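Local coordinates for protein member of DUF4221 family (Bacteroides vulgatus, PDB 3S9J) that is of unknown function but folds as a six-bladed beta-propeller of the DUF4221 family from a gut Bacteroides species, at residues 187-198 / 244-252; 268-276 / 328-338. All coordinates share one frame; numbering follows the deposited sequence. Where two conformers were deposited one is given.

Contact 1. Residues 187-198 / 244-252; sequences IFKEEYDNIAGG and MKPKLGNSM. With FMT (formic acid), chain F.
Three backbone hydrogen bonds join residues 194-197 to 249-251. A196 N points almost straight at G249 O (2.8 Å, 178°), G249 N returns a bond to G197 O, and N194 O accepts from S251 N, with a weak side-chain addition from S251 OG. The E190 chain bends at chi2 (82°), so that its OE1 takes L248 N at 3.0 Å from above the carboxylate plane; a water links the same OE1 to K189 N and P246 O.

Flat groups stack at Y192. N250 CB sits 3.5 Å from the ring centroid, and the amide lies 15° from parallel, while E190 CB packs on the opposite face. Replacing Y192 by alanine is likely to leave the N250 amide without its stacking surface and to open a gap between E190 and N250.

Apolar packing runs from the strand pair back to 187-188. L248 links I195 to F188; rigid P246 wedges CB against F188 CE1 (3.5 Å) and CG against I187 CD1. Glycine suits G198, where a CB would strike K247 O; its N donates to formate O1 (2.9 Å), probably from the crystallisation liquor.

The whole is a short two-stranded antiparallel sheet, 195-197 with 249-250, outside the propeller's four-stranded blades.

Contact 2. Residues 268-276 / 328-338; sequences WHIMYDKYR and YKMSFVGREGL
H269 and R276 reach across the seam between two propeller blades: strand 268-273 belongs to the first strand of its four-stranded sheet, and its neighbour 331-334 runs nearly parallel to it (14°) but too far off for strand pairing, so side chains do the joining.

The close-packed middle belongs to M271 and V333. The long, flexible selenomethionine, bent at chi3, lays CE 3.7 Å from V333 CG2 and also touches F332 CA and L338 CD1. V333 CG1, placed anti to the backbone N (chi1 177°), presses on D273 CG. Toward one end H269 gives its NE2 proton to Y328 O (2.8 Å), the oxygen lying in the ring plane; S331 OG reaches the same oxygen from the opposite face of the Y328 carbonyl plane. Beside it Y328 turns its edge to the W268 face, and the extended K329 chain packs CE against the indole before NZ goes on to T298.

The less buried end, 275-276 with 335-336, mixes a CH-pi contact with polar bonds. R335 CA makes the CH-pi contact over the centre of the Y275 ring, while the Y275 hydroxyl and R335 NH2 both turn to E35. R276, a planar multiple donor, suits a turn rich in carbonyls: D273 OD2 holds NE at 2.7 Å in a salt bridge, which fixes the guanidinium so that NH2 meets G334 O at 2.9 Å and NH1 meets R335 O at 2.7 Å.

How the contacts relate
The centre of contact 2 lies about 11 Å from the centre of the chain, and the contact is buried through most of its length; that of contact 1 lies about 21 Å out, and the contact is only partly buried. They share no element: residues 187-198 and 244-252 make a small accessory sheet, while 268-276 and 328-338 bring two separate blades together. Their chemistry follows. Contact 1 is knitted mainly by main-chain bonds, helped by bridging water, as befits paired strands; in contact 2 side chains supply every cross-segment hydrogen bond, each ending on a backbone carbonyl. The contacts follow one another in sequence, on opposite sides of the chain's centre, and do not touch.

Contact 1. Residues 187-198 / 244-252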
loop_
_atom_site.group_PDB
_atom_site.type_symbol
_atom_site.label_atom_id
_atom_site.label_comp_id
_atom_site.label_asym_id
_atom_site.label_seq_id
_atom_site.Cartn_x
_atom_site.Cartn_y
_atom_site.Cartn_z
ATOM N N ILE A 187 1.013 -4.249 21.339
ATOM C CA ILE A 187 -0.040 -3.227 21.441
ATOM C C ILE A 187 -1.434 -3.785 21.170
ATOM O O ILE A 187 -2.368 -3.010 20.981
ATOM C CB ILE A 187 0.248 -2.019 20.497
ATOM C CG1 ILE A 187 0.218 -2.439 19.020
ATOM C CG2 ILE A 187 1.579 -1.372 20.855
ATOM C CD1 ILE A 187 0.572 -1.300 18.016
ATOM N N PHE A 188 -1.557 -5.113 21.113
ATOM C CA PHE A 188 -2.800 -5.803 20.777
ATOM C C PHE A 188 -3.279 -6.561 22.010
ATOM O O PHE A 188 -2.653 -7.521 22.441
ATOM C CB PHE A 188 -2.571 -6.753 19.610
ATOM C CG PHE A 188 -2.010 -6.067 18.420
ATOM C CD1 PHE A 188 -2.840 -5.325 17.590
ATOM C CD2 PHE A 188 -0.661 -6.125 18.147
ATOM C CE1 PHE A 188 -2.322 -4.652 16.494
ATOM C CE2 PHE A 188 -0.140 -5.470 17.035
ATOM C CZ PHE A 188 -0.972 -4.726 16.224
ATOM N N LYS A 189 -4.396 -6.110 22.569
ATOM C CA LYS A 189 -4.857 -6.527 23.900
ATOM C C LYS A 189 -5.935 -7.617 23.875
ATOM O O LYS A 189 -6.020 -8.438 24.775
ATOM C CB LYS A 189 -5.397 -5.302 24.645
ATOM C CG LYS A 189 -4.431 -4.105 24.692
ATOM C CD LYS A 189 -3.006 -4.538 25.072
ATOM C CE LYS A 189 -2.198 -3.413 25.734
ATOM N NZ LYS A 189 -1.968 -2.253 24.836
ATOM N N GLU A 190 -6.778 -7.610 22.850
ATOM C CA GLU A 190 -7.907 -8.542 22.802
ATOM C C GLU A 190 -7.464 -9.956 22.468
ATOM O O GLU A 190 -6.586 -10.153 21.628
ATOM C CB GLU A 190 -8.959 -8.083 21.789
ATOM C CG GLU A 190 -9.605 -6.743 22.126
ATOM C CD GLU A 190 -8.785 -5.546 21.699
ATOM O OE1 GLU A 190 -7.917 -5.701 20.810
ATOM O OE2 GLU A 190 -9.014 -4.443 22.253
ATOM N N GLU A 191 -8.080 -10.943 23.118
ATOM C CA GLU A 191 -7.742 -12.339 22.890
ATOM C C GLU A 191 -8.969 -13.099 22.410
ATOM O O GLU A 191 -9.668 -13.743 23.188
ATOM C CB GLU A 191 -7.149 -12.956 24.160
ATOM C CG GLU A 191 -5.779 -12.361 24.515
ATOM C CD GLU A 191 -5.121 -13.011 25.719
ATOM O OE1 GLU A 191 -5.854 -13.454 26.626
ATOM O OE2 GLU A 191 -3.868 -13.065 25.776
ATOM N N TYR A 192 -9.243 -12.983 21.122
ATOM C CA TYR A 192 -10.393 -13.633 20.508
ATOM C C TYR A 192 -10.004 -14.996 19.915
ATOM O O TYR A 192 -8.839 -15.245 19.613
ATOM C CB TYR A 192 -10.980 -12.734 19.422
ATOM C CG TYR A 192 -11.470 -11.371 19.898
ATOM C CD1 TYR A 192 -12.322 -11.248 20.999
ATOM C CD2 TYR A 192 -11.111 -10.208 19.221
ATOM C CE1 TYR A 192 -12.785 -9.992 21.415
ATOM C CE2 TYR A 192 -11.576 -8.959 19.627
ATOM C CZ TYR A 192 -12.397 -8.857 20.722
ATOM O OH TYR A 192 -12.839 -7.604 21.102
ATOM N N ASP A 193 -10.982 -15.882 19.761
ATOM C CA ASP A 193 -10.744 -17.156 19.093
ATOM C C ASP A 193 -10.403 -16.952 17.627
ATOM O O ASP A 193 -9.577 -17.680 17.094
ATOM C CB ASP A 193 -11.961 -18.079 19.196
ATOM C CG ASP A 193 -12.111 -18.705 20.572
ATOM O OD1 ASP A 193 -11.089 -18.897 21.272
ATOM O OD2 ASP A 193 -13.263 -19.010 20.939
ATOM N N ASN A 194 -11.056 -15.974 16.984
ATOM C CA ASN A 194 -10.809 -15.635 15.593
ATOM C C ASN A 194 -10.895 -14.126 15.350
ATOM O O ASN A 194 -11.921 -13.476 15.639
ATOM C CB ASN A 194 -11.776 -16.380 14.666
ATOM C CG ASN A 194 -11.603 -17.909 14.738
ATOM O OD1 ASN A 194 -10.855 -18.500 13.955
ATOM N ND2 ASN A 194 -12.274 -18.536 15.703
ATOM N N ILE A 195 -9.808 -13.582 14.812
ATOM C CA ILE A 195 -9.647 -12.141 14.632
ATOM C C ILE A 195 -10.177 -11.730 13.274
ATOM O O ILE A 195 -9.825 -12.332 12.252
ATOM C CB ILE A 195 -8.158 -11.723 14.760
ATOM C CG1 ILE A 195 -7.653 -11.971 16.173
ATOM C CG2 ILE A 195 -7.955 -10.232 14.375
ATOM C CD1 ILE A 195 -6.133 -12.024 16.246
ATOM N N ALA A 196 -11.002 -10.680 13.274
ATOM C CA ALA A 196 -11.670 -10.162 12.067
ATOM C C ALA A 196 -10.831 -9.114 11.345
ATOM O O ALA A 196 -10.997 -8.903 10.135
ATOM C CB ALA A 196 -13.041 -9.561 12.429
ATOM N N GLY A 197 -9.935 -8.467 12.071
ATOM C CA GLY A 197 -8.939 -7.534 11.465
ATOM C C GLY A 197 -8.418 -6.654 12.584
ATOM O O GLY A 197 -8.638 -6.966 13.759
ATOM N N GLY A 198 -7.772 -5.537 12.243
ATOM C CA GLY A 198 -7.350 -4.560 13.256
ATOM C C GLY A 198 -5.844 -4.474 13.456
ATOM O O GLY A 198 -5.352 -3.564 14.102
HETATM N N MSE A 244 -4.835 6.913 19.709
HETATM C CA MSE A 244 -5.350 5.547 19.595
HETATM C C MSE A 244 -4.293 4.455 19.691
HETATM O O MSE A 244 -3.091 4.671 19.418
HETATM C CB MSE A 244 -6.123 5.383 18.276
HETATM C CG MSE A 244 -5.281 5.444 17.038
HETATM SE SE MSE A 244 -6.284 5.063 15.392
HETATM C CE MSE A 244 -7.390 6.572 15.404
ATOM N N LYS A 245 -4.777 3.278 20.086
ATOM C CA LYS A 245 -4.065 2.010 19.945
ATOM C C LYS A 245 -5.009 1.024 19.254
ATOM O O LYS A 245 -6.228 1.242 19.221
ATOM C CB LYS A 245 -3.607 1.456 21.307
ATOM C CG LYS A 245 -2.756 2.437 22.129
ATOM C CD LYS A 245 -1.447 1.824 22.698
ATOM C CE LYS A 245 -1.675 0.771 23.779
ATOM N NZ LYS A 245 -0.376 0.354 24.432
ATOM N N PRO A 246 -4.459 -0.045 18.657
ATOM C CA PRO A 246 -5.328 -0.870 17.862
ATOM C C PRO A 246 -6.401 -1.578 18.662
ATOM O O PRO A 246 -6.266 -1.804 19.868
ATOM C CB PRO A 246 -4.361 -1.889 17.204
ATOM C CG PRO A 246 -3.037 -1.232 17.256
ATOM C CD PRO A 246 -3.056 -0.484 18.541
ATOM N N LYS A 247 -7.489 -1.841 17.972
ATOM C CA LYS A 247 -8.625 -2.557 18.541
ATOM C C LYS A 247 -8.909 -3.674 17.563
ATOM O O LYS A 247 -9.380 -3.437 16.450
ATOM C CB LYS A 247 -9.853 -1.649 18.688
ATOM C CG LYS A 247 -10.705 -1.960 19.929
ATOM C CD LYS A 247 -11.679 -3.123 19.748
ATOM C CE LYS A 247 -13.111 -2.642 19.488
ATOM N NZ LYS A 247 -13.609 -2.920 18.090
ATOM N N LEU A 248 -8.598 -4.890 17.975
ATOM C CA LEU A 248 -8.855 -6.025 17.113
ATOM C C LEU A 248 -10.362 -6.253 16.977
ATOM O O LEU A 248 -11.106 -6.089 17.932
ATOM C CB LEU A 248 -8.178 -7.269 17.670
ATOM C CG LEU A 248 -6.643 -7.222 17.766
ATOM C CD1 LEU A 248 -6.131 -8.503 18.418
ATOM C CD2 LEU A 248 -5.986 -7.044 16.379
ATOM N N GLY A 249 -10.781 -6.668 15.795
ATOM C CA GLY A 249 -12.148 -7.103 15.577
ATOM C C GLY A 249 -12.325 -8.563 15.948
ATOM O O GLY A 249 -11.434 -9.387 15.743
ATOM N N ASN A 250 -13.488 -8.865 16.498
ATOM C CA ASN A 250 -13.891 -10.213 16.847
ATOM C C ASN A 250 -14.739 -10.818 15.722
ATOM O O ASN A 250 -15.801 -10.289 15.409
ATOM C CB ASN A 250 -14.686 -10.166 18.134
ATOM C CG ASN A 250 -15.130 -11.533 18.599
ATOM O OD1 ASN A 250 -14.909 -12.541 17.925
ATOM N ND2 ASN A 250 -15.772 -11.571 19.756
ATOM N N SER A 251 -14.279 -11.906 15.105
ATOM C CA SER A 251 -15.037 -12.547 14.012
ATOM C C SER A 251 -16.458 -12.961 14.418
ATOM O O SER A 251 -17.371 -12.880 13.602
ATOM C CB SER A 251 -14.286 -13.773 13.451
ATOM O OG SER A 251 -13.185 -13.354 12.665
HETATM N N MSE A 252 -16.652 -13.378 15.662
HETATM C CA MSE A 252 -17.959 -13.816 16.180
HETATM C C MSE A 252 -19.001 -12.695 16.221
HETATM O O MSE A 252 -20.189 -12.953 16.363
HETATM C CB MSE A 252 -17.811 -14.408 17.596
HETATM C CG MSE A 252 -17.705 -15.933 17.632
HETATM SE SE MSE A 252 -17.288 -16.613 19.406
HETATM C CE MSE A 252 -18.213 -15.275 20.495
HETATM C C FMT F . -6.816 -3.915 9.419
HETATM O O1 FMT F . -7.556 -4.895 9.425
HETATM O O2 FMT F . -6.272 -3.486 10.431
HETATM O O HOH W 1 -5.831 -4.371 20.910
HETATM O O HOH W 2 -13.694 -15.063 18.233
#

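Contact 2. Residues 268-276 / 328-338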
loop_
_atom_site.group_PDB
_atom_site.type_symbol
_atom_site.label_atom_id
_atom_site.label_comp_id
_atom_site.label_asym_id
_atom_site.label_seq_id
_atom_site.Cartn_x
_atom_site.Cartn_y
_atom_site.Cartn_z
ATOM N N TRP A 268 -3.815 5.113 7.483
ATOM C CA TRP A 268 -3.767 4.295 6.265
ATOM C C TRP A 268 -2.332 4.332 5.716
ATOM O O TRP A 268 -1.431 3.926 6.446
ATOM C CB TRP A 268 -4.874 4.666 5.258
ATOM C CG TRP A 268 -5.194 3.559 4.291
ATOM C CD1 TRP A 268 -4.996 3.559 2.943
ATOM C CD2 TRP A 268 -5.758 2.295 4.611
ATOM N NE1 TRP A 268 -5.411 2.373 2.404
ATOM C CE2 TRP A 268 -5.873 1.569 3.407
ATOM C CE3 TRP A 268 -6.162 1.684 5.807
ATOM C CZ2 TRP A 268 -6.396 0.295 3.358
ATOM C CZ3 TRP A 268 -6.687 0.394 5.744
ATOM C CH2 TRP A 268 -6.794 -0.285 4.524
ATOM N N HIS A 269 -2.095 4.819 4.489
ATOM C CA HIS A 269 -0.756 4.771 3.913
ATOM C C HIS A 269 0.292 5.471 4.774
ATOM O O HIS A 269 0.038 6.545 5.350
ATOM C CB HIS A 269 -0.660 5.495 2.567
ATOM C CG HIS A 269 -1.702 5.143 1.559
ATOM N ND1 HIS A 269 -1.836 3.876 1.022
ATOM C CD2 HIS A 269 -2.560 5.938 0.884
ATOM C CE1 HIS A 269 -2.769 3.904 0.089
ATOM N NE2 HIS A 269 -3.233 5.143 -0.007
ATOM N N ILE A 270 1.488 4.897 4.802
ATOM C CA ILE A 270 2.695 5.672 5.037
ATOM C C ILE A 270 3.500 5.623 3.731
ATOM O O ILE A 270 3.733 4.561 3.166
ATOM C CB ILE A 270 3.495 5.200 6.299
ATOM C CG1 ILE A 270 4.723 6.109 6.580
ATOM C CG2 ILE A 270 3.920 3.733 6.183
ATOM C CD1 ILE A 270 4.349 7.554 6.982
HETATM N N MSE A 271 3.922 6.791 3.252
HETATM C CA MSE A 271 4.577 6.898 1.957
HETATM C C MSE A 271 5.814 7.770 2.062
HETATM O O MSE A 271 5.753 8.884 2.580
HETATM C CB MSE A 271 3.626 7.495 0.917
HETATM C CG MSE A 271 2.391 6.754 0.758
HETATM SE SE MSE A 271 1.316 7.560 -0.670
HETATM C CE MSE A 271 2.318 7.745 -1.900
ATOM N N TYR A 272 6.929 7.272 1.535
ATOM C CA TYR A 272 8.152 8.045 1.454
ATOM C C TYR A 272 8.203 8.791 0.135
ATOM O O TYR A 272 7.874 8.236 -0.900
ATOM C CB TYR A 272 9.372 7.118 1.557
ATOM C CG TYR A 272 10.682 7.846 1.417
ATOM C CD1 TYR A 272 10.980 8.903 2.235
ATOM C CD2 TYR A 272 11.622 7.453 0.487
ATOM C CE1 TYR A 272 12.177 9.591 2.105
ATOM C CE2 TYR A 272 12.838 8.142 0.353
ATOM C CZ TYR A 272 13.107 9.198 1.161
ATOM O OH TYR A 272 14.296 9.910 1.064
ATOM N N ASP A 273 8.584 10.066 0.191
ATOM C CA ASP A 273 8.772 10.912 -0.978
ATOM C C ASP A 273 10.289 11.030 -1.208
ATOM O O ASP A 273 10.978 11.770 -0.480
ATOM C CB ASP A 273 8.147 12.290 -0.692
ATOM C CG ASP A 273 8.259 13.270 -1.852
ATOM O OD1 ASP A 273 9.211 13.158 -2.674
ATOM O OD2 ASP A 273 7.367 14.168 -1.921
ATOM N N LYS A 274 10.785 10.291 -2.207
ATOM C CA LYS A 274 12.231 10.208 -2.517
ATOM C C LYS A 274 12.774 11.502 -3.118
ATOM O O LYS A 274 13.974 11.716 -3.098
ATOM C CB LYS A 274 12.544 9.011 -3.453
ATOM C CG LYS A 274 11.987 9.106 -4.890
ATOM C CD LYS A 274 11.989 7.725 -5.658
ATOM C CE LYS A 274 10.906 7.677 -6.816
ATOM N NZ LYS A 274 10.844 6.508 -7.859
ATOM N N TYR A 275 11.895 12.357 -3.648
ATOM C CA TYR A 275 12.313 13.597 -4.315
ATOM C C TYR A 275 12.511 14.717 -3.320
ATOM O O TYR A 275 13.473 15.460 -3.395
ATOM C CB TYR A 275 11.330 14.005 -5.418
ATOM C CG TYR A 275 11.218 12.922 -6.483
ATOM C CD1 TYR A 275 12.211 12.770 -7.439
ATOM C CD2 TYR A 275 10.138 12.040 -6.494
ATOM C CE1 TYR A 275 12.152 11.755 -8.399
ATOM C CE2 TYR A 275 10.039 11.028 -7.473
ATOM C CZ TYR A 275 11.047 10.885 -8.419
ATOM O OH TYR A 275 10.976 9.901 -9.363
ATOM N N ARG A 276 11.592 14.842 -2.377
ATOM C CA ARG A 276 11.662 15.914 -1.377
ATOM C C ARG A 276 12.184 15.440 -0.015
ATOM O O ARG A 276 12.414 16.264 0.871
ATOM C CB ARG A 276 10.284 16.577 -1.254
ATOM C CG ARG A 276 10.016 17.558 -2.386
ATOM C CD ARG A 276 8.580 17.655 -2.747
ATOM N NE ARG A 276 8.137 16.396 -3.309
ATOM C CZ ARG A 276 8.180 16.074 -4.602
ATOM N NH1 ARG A 276 8.589 16.957 -5.522
ATOM N NH2 ARG A 276 7.789 14.864 -4.972
ATOM N N TYR A 328 -8.211 7.989 -2.440
ATOM C CA TYR A 328 -6.849 8.059 -1.911
ATOM C C TYR A 328 -6.146 6.711 -1.868
ATOM O O TYR A 328 -4.927 6.686 -1.680
ATOM C CB TYR A 328 -6.800 8.760 -0.542
ATOM C CG TYR A 328 -7.629 8.120 0.543
ATOM C CD1 TYR A 328 -7.161 6.982 1.210
ATOM C CD2 TYR A 328 -8.853 8.629 0.907
ATOM C CE1 TYR A 328 -7.912 6.360 2.203
ATOM C CE2 TYR A 328 -9.608 8.035 1.938
ATOM C CZ TYR A 328 -9.144 6.910 2.574
ATOM O OH TYR A 328 -9.863 6.280 3.553
ATOM N N LYS A 329 -6.873 5.624 -2.059
ATOM C CA LYS A 329 -6.267 4.320 -2.218
ATOM C C LYS A 329 -5.588 4.119 -3.588
ATOM O O LYS A 329 -5.020 3.049 -3.846
ATOM C CB LYS A 329 -7.261 3.202 -1.902
ATOM C CG LYS A 329 -7.698 3.277 -0.437
ATOM C CD LYS A 329 -8.478 2.070 0.008
ATOM C CE LYS A 329 -8.916 2.210 1.445
ATOM N NZ LYS A 329 -9.717 1.032 1.951
HETATM N N MSE A 330 -5.623 5.167 -4.418
HETATM C CA MSE A 330 -4.756 5.297 -5.592
HETATM C C MSE A 330 -3.961 6.598 -5.491
HETATM O O MSE A 330 -4.380 7.660 -5.992
HETATM C CB MSE A 330 -5.557 5.249 -6.881
HETATM C CG MSE A 330 -5.952 3.838 -7.306
HETATM SE SE MSE A 330 -6.530 3.739 -9.156
HETATM C CE MSE A 330 -8.176 4.789 -9.015
ATOM N N SER A 331 -2.859 6.527 -4.755
ATOM C CA SER A 331 -1.976 7.667 -4.537
ATOM C C SER A 331 -0.546 7.236 -4.882
ATOM O O SER A 331 -0.209 6.059 -4.744
ATOM C CB SER A 331 -2.047 8.158 -3.079
ATOM O OG SER A 331 -3.317 8.723 -2.810
ATOM N N PHE A 332 0.261 8.183 -5.345
ATOM C CA PHE A 332 1.681 7.936 -5.585
ATOM C C PHE A 332 2.479 9.215 -5.512
ATOM O O PHE A 332 1.950 10.323 -5.681
ATOM C CB PHE A 332 1.913 7.265 -6.938
ATOM C CG PHE A 332 1.712 8.166 -8.145
ATOM C CD1 PHE A 332 0.456 8.256 -8.759
ATOM C CD2 PHE A 332 2.768 8.873 -8.711
ATOM C CE1 PHE A 332 0.250 9.052 -9.868
ATOM C CE2 PHE A 332 2.566 9.694 -9.842
ATOM C CZ PHE A 332 1.305 9.774 -10.427
ATOM N N VAL A 333 3.764 9.076 -5.229
ATOM C CA VAL A 333 4.656 10.244 -5.247
ATOM C C VAL A 333 5.372 10.261 -6.592
ATOM O O VAL A 333 5.993 9.266 -6.982
ATOM C CB VAL A 333 5.695 10.180 -4.135
ATOM C CG1 VAL A 333 6.686 11.408 -4.230
ATOM C CG2 VAL A 333 5.006 10.136 -2.757
ATOM N N GLY A 334 5.258 11.380 -7.301
ATOM C CA GLY A 334 5.970 11.636 -8.544
ATOM C C GLY A 334 7.015 12.712 -8.363
ATOM O O GLY A 334 7.144 13.288 -7.285
ATOM N N ARG A 335 7.751 13.006 -9.427
ATOM C CA ARG A 335 8.747 14.099 -9.377
ATOM C C ARG A 335 8.184 15.408 -8.843
ATOM O O ARG A 335 8.853 16.085 -8.067
ATOM C CB ARG A 335 9.341 14.332 -10.761
ATOM C CG ARG A 335 10.211 13.198 -11.262
ATOM C CD ARG A 335 10.557 13.446 -12.743
ATOM N NE ARG A 335 11.467 12.439 -13.255
ATOM C CZ ARG A 335 12.062 12.480 -14.450
ATOM N NH1 ARG A 335 11.850 13.476 -15.296
ATOM N NH2 ARG A 335 12.889 11.515 -14.788
ATOM N N GLU A 336 6.965 15.772 -9.252
ATOM C CA GLU A 336 6.383 17.069 -8.928
ATOM C C GLU A 336 5.681 17.151 -7.580
ATOM O O GLU A 336 5.419 18.263 -7.064
ATOM C CB GLU A 336 5.401 17.491 -10.017
ATOM C CG GLU A 336 6.050 17.800 -11.376
ATOM C CD GLU A 336 7.115 18.889 -11.307
ATOM O OE1 GLU A 336 6.982 19.850 -10.518
ATOM O OE2 GLU A 336 8.106 18.768 -12.042
ATOM N N GLY A 337 5.328 15.997 -7.029
ATOM C CA GLY A 337 4.661 15.968 -5.729
ATOM C C GLY A 337 3.869 14.709 -5.440
ATOM O O GLY A 337 4.107 13.652 -6.037
ATOM N N LEU A 338 2.910 14.854 -4.524
ATOM C CA LEU A 338 2.028 13.769 -4.115
ATOM C C LEU A 338 0.777 13.773 -4.949
ATOM O O LEU A 338 -0.001 14.764 -4.954
ATOM C CB LEU A 338 1.659 13.909 -2.634
ATOM C CG LEU A 338 0.636 12.924 -2.050
ATOM C CD1 LEU A 338 1.143 11.478 -2.135
ATOM C CD2 LEU A 338 0.254 13.327 -0.615
#